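Long-range contact in diaminopimelate decarboxylase (Helicobacter pylori, PDB 2QGH), which probably catalyses the pyridoxal-phosphate-dependent decarboxylation of meso-diaminopimelate to L-lysine, the last step of bacterial lysine biosynthesis: residues L37-N49 with N68-S82. Sequence-based numbering, arbitrary orientation.
Sequences LYDFDKIKQAFLN and NSNLSILSLLAHLES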
# COMPACT_ATOMS: atom_id res chain seq x y z
N LEU A 37 -9.81 -3.49 15.72
CA LEU A 37 -10.21 -3.41 17.13
C LEU A 37 -8.95 -3.37 17.99
O LEU A 37 -8.09 -4.26 17.89
CB LEU A 37 -11.06 -4.62 17.52
CG LEU A 37 -11.63 -4.66 18.95
CD1 LEU A 37 -12.56 -3.47 19.17
CD2 LEU A 37 -12.37 -5.97 19.17
N TYR A 38 -8.85 -2.36 18.85
CA TYR A 38 -7.67 -2.20 19.71
C TYR A 38 -7.94 -2.33 21.20
O TYR A 38 -8.80 -1.63 21.74
CB TYR A 38 -7.01 -0.84 19.47
CG TYR A 38 -6.58 -0.58 18.05
CD1 TYR A 38 -7.49 -0.10 17.10
CD2 TYR A 38 -5.27 -0.85 17.64
CE1 TYR A 38 -7.09 0.11 15.78
CE2 TYR A 38 -4.87 -0.64 16.34
CZ TYR A 38 -5.78 -0.17 15.41
OH TYR A 38 -5.37 0.01 14.11
N ASP A 39 -7.19 -3.21 21.86
CA ASP A 39 -7.30 -3.39 23.31
C ASP A 39 -6.31 -2.37 23.83
O ASP A 39 -5.10 -2.61 23.83
CB ASP A 39 -6.85 -4.79 23.73
CG ASP A 39 -7.12 -5.06 25.21
OD1 ASP A 39 -7.09 -4.10 26.02
OD2 ASP A 39 -7.36 -6.23 25.56
N PHE A 40 -6.81 -1.22 24.26
CA PHE A 40 -5.95 -0.15 24.74
C PHE A 40 -5.06 -0.48 25.95
O PHE A 40 -3.95 0.06 26.07
CB PHE A 40 -6.79 1.10 24.98
CG PHE A 40 -6.90 2.01 23.78
CD1 PHE A 40 -6.72 1.52 22.49
CD2 PHE A 40 -7.21 3.37 23.93
CE1 PHE A 40 -6.84 2.36 21.37
CE2 PHE A 40 -7.33 4.21 22.82
CZ PHE A 40 -7.14 3.70 21.54
N ASP A 41 -5.53 -1.36 26.83
CA ASP A 41 -4.74 -1.74 28.00
C ASP A 41 -3.39 -2.28 27.60
O ASP A 41 -2.37 -1.99 28.23
CB ASP A 41 -5.46 -2.81 28.84
CG ASP A 41 -6.57 -2.25 29.69
OD1 ASP A 41 -6.50 -1.05 30.05
OD2 ASP A 41 -7.50 -3.01 30.02
N LYS A 42 -3.37 -3.09 26.54
CA LYS A 42 -2.13 -3.67 26.07
C LYS A 42 -1.17 -2.59 25.59
O LYS A 42 0.04 -2.76 25.66
CB LYS A 42 -2.42 -4.67 24.96
CG LYS A 42 -3.24 -5.86 25.43
CD LYS A 42 -3.45 -6.84 24.30
CE LYS A 42 -4.31 -8.00 24.73
NZ LYS A 42 -4.41 -9.00 23.63
N ILE A 43 -1.72 -1.47 25.11
CA ILE A 43 -0.89 -0.37 24.63
C ILE A 43 -0.29 0.37 25.82
O ILE A 43 0.88 0.74 25.81
CB ILE A 43 -1.72 0.64 23.79
CG1 ILE A 43 -2.25 -0.05 22.53
CG2 ILE A 43 -0.87 1.83 23.42
CD1 ILE A 43 -3.15 0.82 21.68
N LYS A 44 -1.12 0.55 26.85
CA LYS A 44 -0.71 1.23 28.08
C LYS A 44 0.30 0.41 28.87
O LYS A 44 1.20 0.96 29.50
CB LYS A 44 -1.95 1.50 28.94
CG LYS A 44 -1.66 1.95 30.36
CD LYS A 44 -2.96 2.17 31.13
CE LYS A 44 -2.74 2.28 32.64
NZ LYS A 44 -1.81 3.38 33.00
N GLN A 45 0.16 -0.91 28.83
CA GLN A 45 1.06 -1.80 29.56
C GLN A 45 2.39 -1.95 28.83
O GLN A 45 3.45 -1.95 29.45
CB GLN A 45 0.40 -3.17 29.76
CG GLN A 45 1.18 -4.15 30.63
CD GLN A 45 1.48 -3.61 32.04
OE1 GLN A 45 2.61 -3.23 32.35
NE2 GLN A 45 0.45 -3.58 32.88
N ALA A 46 2.35 -2.05 27.50
CA ALA A 46 3.56 -2.19 26.70
C ALA A 46 4.41 -0.93 26.83
O ALA A 46 5.63 -0.99 26.85
CB ALA A 46 3.20 -2.42 25.23
N PHE A 47 3.74 0.22 26.90
CA PHE A 47 4.46 1.48 27.04
C PHE A 47 5.07 1.57 28.43
O PHE A 47 6.23 1.96 28.57
CB PHE A 47 3.52 2.67 26.83
CG PHE A 47 4.19 3.99 27.07
CD1 PHE A 47 5.11 4.49 26.17
CD2 PHE A 47 3.93 4.70 28.24
CE1 PHE A 47 5.79 5.68 26.42
CE2 PHE A 47 4.60 5.89 28.51
CZ PHE A 47 5.53 6.38 27.60
N LEU A 48 4.28 1.23 29.44
CA LEU A 48 4.75 1.25 30.82
C LEU A 48 5.94 0.32 31.05
O LEU A 48 6.72 0.53 31.96
CB LEU A 48 3.60 0.88 31.76
CG LEU A 48 2.94 2.02 32.53
CD1 LEU A 48 2.93 3.30 31.71
CD2 LEU A 48 1.53 1.61 32.92
N ASN A 49 6.07 -0.71 30.22
CA ASN A 49 7.19 -1.63 30.37
C ASN A 49 8.49 -0.98 29.90
O ASN A 49 9.55 -1.21 30.48
CB ASN A 49 6.93 -2.93 29.61
CG ASN A 49 5.77 -3.72 30.19
OD1 ASN A 49 5.55 -3.71 31.40
ND2 ASN A 49 5.03 -4.41 29.33
N ASN A 68 1.49 3.24 14.23
CA ASN A 68 0.07 3.53 14.29
C ASN A 68 -0.07 4.94 14.84
O ASN A 68 0.32 5.20 15.98
CB ASN A 68 -0.66 2.54 15.20
CG ASN A 68 -2.15 2.53 14.97
OD1 ASN A 68 -2.77 3.58 14.86
ND2 ASN A 68 -2.74 1.34 14.89
N SER A 69 -0.63 5.84 14.04
CA SER A 69 -0.79 7.24 14.41
C SER A 69 -2.20 7.66 14.78
O SER A 69 -2.48 8.86 14.85
CB SER A 69 -0.31 8.14 13.27
OG SER A 69 1.05 7.92 12.99
N ASN A 70 -3.09 6.69 15.01
CA ASN A 70 -4.46 7.05 15.37
C ASN A 70 -4.47 8.04 16.54
O ASN A 70 -3.82 7.83 17.58
CB ASN A 70 -5.28 5.79 15.67
CG ASN A 70 -6.69 6.10 16.12
OD1 ASN A 70 -6.94 6.38 17.30
ND2 ASN A 70 -7.64 6.07 15.19
N LEU A 71 -5.19 9.14 16.35
CA LEU A 71 -5.32 10.20 17.33
C LEU A 71 -5.64 9.73 18.75
O LEU A 71 -5.08 10.24 19.71
CB LEU A 71 -6.39 11.20 16.88
CG LEU A 71 -5.93 12.48 16.19
CD1 LEU A 71 -4.74 12.22 15.30
CD2 LEU A 71 -7.09 13.06 15.41
N SER A 72 -6.55 8.77 18.86
CA SER A 72 -6.95 8.25 20.15
C SER A 72 -5.83 7.52 20.85
O SER A 72 -5.61 7.73 22.05
CB SER A 72 -8.16 7.33 20.01
OG SER A 72 -9.32 8.10 19.75
N ILE A 73 -5.12 6.67 20.14
CA ILE A 73 -4.03 5.95 20.78
C ILE A 73 -2.90 6.92 21.16
O ILE A 73 -2.29 6.77 22.22
CB ILE A 73 -3.47 4.80 19.91
CG1 ILE A 73 -2.01 5.09 19.56
CG2 ILE A 73 -4.36 4.60 18.70
CD1 ILE A 73 -1.29 3.95 18.95
N LEU A 74 -2.61 7.89 20.30
CA LEU A 74 -1.56 8.86 20.60
C LEU A 74 -1.93 9.64 21.86
O LEU A 74 -1.07 10.00 22.67
CB LEU A 74 -1.36 9.83 19.43
CG LEU A 74 -0.76 9.30 18.12
CD1 LEU A 74 -0.63 10.43 17.12
CD2 LEU A 74 0.60 8.68 18.36
N SER A 75 -3.22 9.89 22.04
CA SER A 75 -3.70 10.62 23.21
C SER A 75 -3.50 9.78 24.46
O SER A 75 -3.13 10.29 25.52
CB SER A 75 -5.18 10.96 23.04
OG SER A 75 -5.62 11.79 24.10
N LEU A 76 -3.76 8.48 24.35
CA LEU A 76 -3.57 7.57 25.47
C LEU A 76 -2.09 7.59 25.85
O LEU A 76 -1.73 7.65 27.02
CB LEU A 76 -3.99 6.16 25.08
CG LEU A 76 -3.42 5.04 25.95
CD1 LEU A 76 -3.85 5.23 27.41
CD2 LEU A 76 -3.88 3.69 25.44
N LEU A 77 -1.22 7.55 24.85
CA LEU A 77 0.20 7.56 25.13
C LEU A 77 0.63 8.89 25.73
O LEU A 77 1.51 8.93 26.58
CB LEU A 77 0.99 7.27 23.86
CG LEU A 77 0.88 5.82 23.40
CD1 LEU A 77 1.34 5.69 21.95
CD2 LEU A 77 1.71 4.92 24.31
N ALA A 78 -0.02 9.97 25.32
CA ALA A 78 0.31 11.29 25.83
C ALA A 78 -0.01 11.41 27.32
O ALA A 78 0.73 12.05 28.08
CB ALA A 78 -0.44 12.36 25.06
N HIS A 79 -1.11 10.80 27.74
CA HIS A 79 -1.52 10.85 29.14
C HIS A 79 -0.50 10.13 30.00
O HIS A 79 -0.42 10.35 31.21
CB HIS A 79 -2.91 10.23 29.31
CG HIS A 79 -3.45 10.34 30.70
ND1 HIS A 79 -3.38 9.31 31.62
CD2 HIS A 79 -4.05 11.37 31.35
CE1 HIS A 79 -3.90 9.70 32.77
NE2 HIS A 79 -4.31 10.95 32.63
N LEU A 80 0.29 9.28 29.36
CA LEU A 80 1.33 8.51 30.03
C LEU A 80 2.65 9.25 29.85
O LEU A 80 3.72 8.70 30.10
CB LEU A 80 1.43 7.11 29.43
CG LEU A 80 0.14 6.28 29.49
CD1 LEU A 80 0.35 4.94 28.83
CD2 LEU A 80 -0.29 6.09 30.93
N GLU A 81 2.55 10.51 29.43
CA GLU A 81 3.70 11.37 29.20
C GLU A 81 4.68 10.80 28.21
O GLU A 81 5.89 10.95 28.35
CB GLU A 81 4.42 11.68 30.52
CG GLU A 81 3.61 12.53 31.48
CD GLU A 81 4.50 13.16 32.53
OE1 GLU A 81 5.25 12.41 33.21
OE2 GLU A 81 4.45 14.40 32.68
N SER A 82 4.15 10.15 27.18
CA SER A 82 4.99 9.55 26.16
C SER A 82 5.56 10.60 25.22
O SER A 82 5.06 11.72 25.13
CB SER A 82 4.18 8.55 25.34
OG SER A 82 4.95 8.09 24.25
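Phe-40, Ile-43 and Phe-47 on helix 40-49 pack against Ile-73, Leu-76, Leu-77 and Leu-80, joining the helix that leads into the TIM barrel of this fold-type III decarboxylase to helix 71-79, which links the barrel's first two strands, 59-64 and 83-86. The axes approach to 10.2 Å with their N-to-C directions 42° apart, the helices running the same general way.

Apolar contacts supply most of the buried surface. Leu-76 CD2 settles between Phe-40 and Ile-43, 3.7 Å from Phe-40 CD2, while the far end of the Phe-40 ring reaches the backbone of Ser-72 and Ile-73. Ile-43 CG2 touches both Leu-76 CD2 and Leu-77 CD2. With CG anti to the backbone N (chi1 175°), the Phe-47 side chain extends to the end of the other helix: Leu-77 CD2 meets its CB and CG, Leu-80 CB lies 3.5 Å from CE2, and Ser-82 CB is 3.4 Å from CZ. Leu-80 O approaches the edge of this ring near its plane. Ile-61 of strand 59-64 also touches Phe-47. Lys-44 crosses Leu-80 at about a right angle, its CG against CD1.

The one hydrogen bond across the contact is weak: Asn-68 ND2 to Tyr-38 OH (3.0 Å, N-H...O 146°), the amide steep to the ring. Stronger partners are Glu-394 OE2 for Tyr-38 OH and Gly-376 O for ND2. The Asn-68 side chain lies about 9 Å from the bound pyridoxal-5'-phosphate.

Within 68-82, Asn-68 OD1 accepts from Asn-70 N in the carbonyl plane, an Asx turn. Asn-70 is the N-cap, its OD1 accepting weak bonds from Ser-72 N and Ile-73 N. A Schellman motif ends the helix: Glu-81, the C-prime residue, has positive phi, Glu-81 N bonds Ala-78 O, and Ser-82 N and Leu-80 N reach Leu-77 O from opposite faces of its plane.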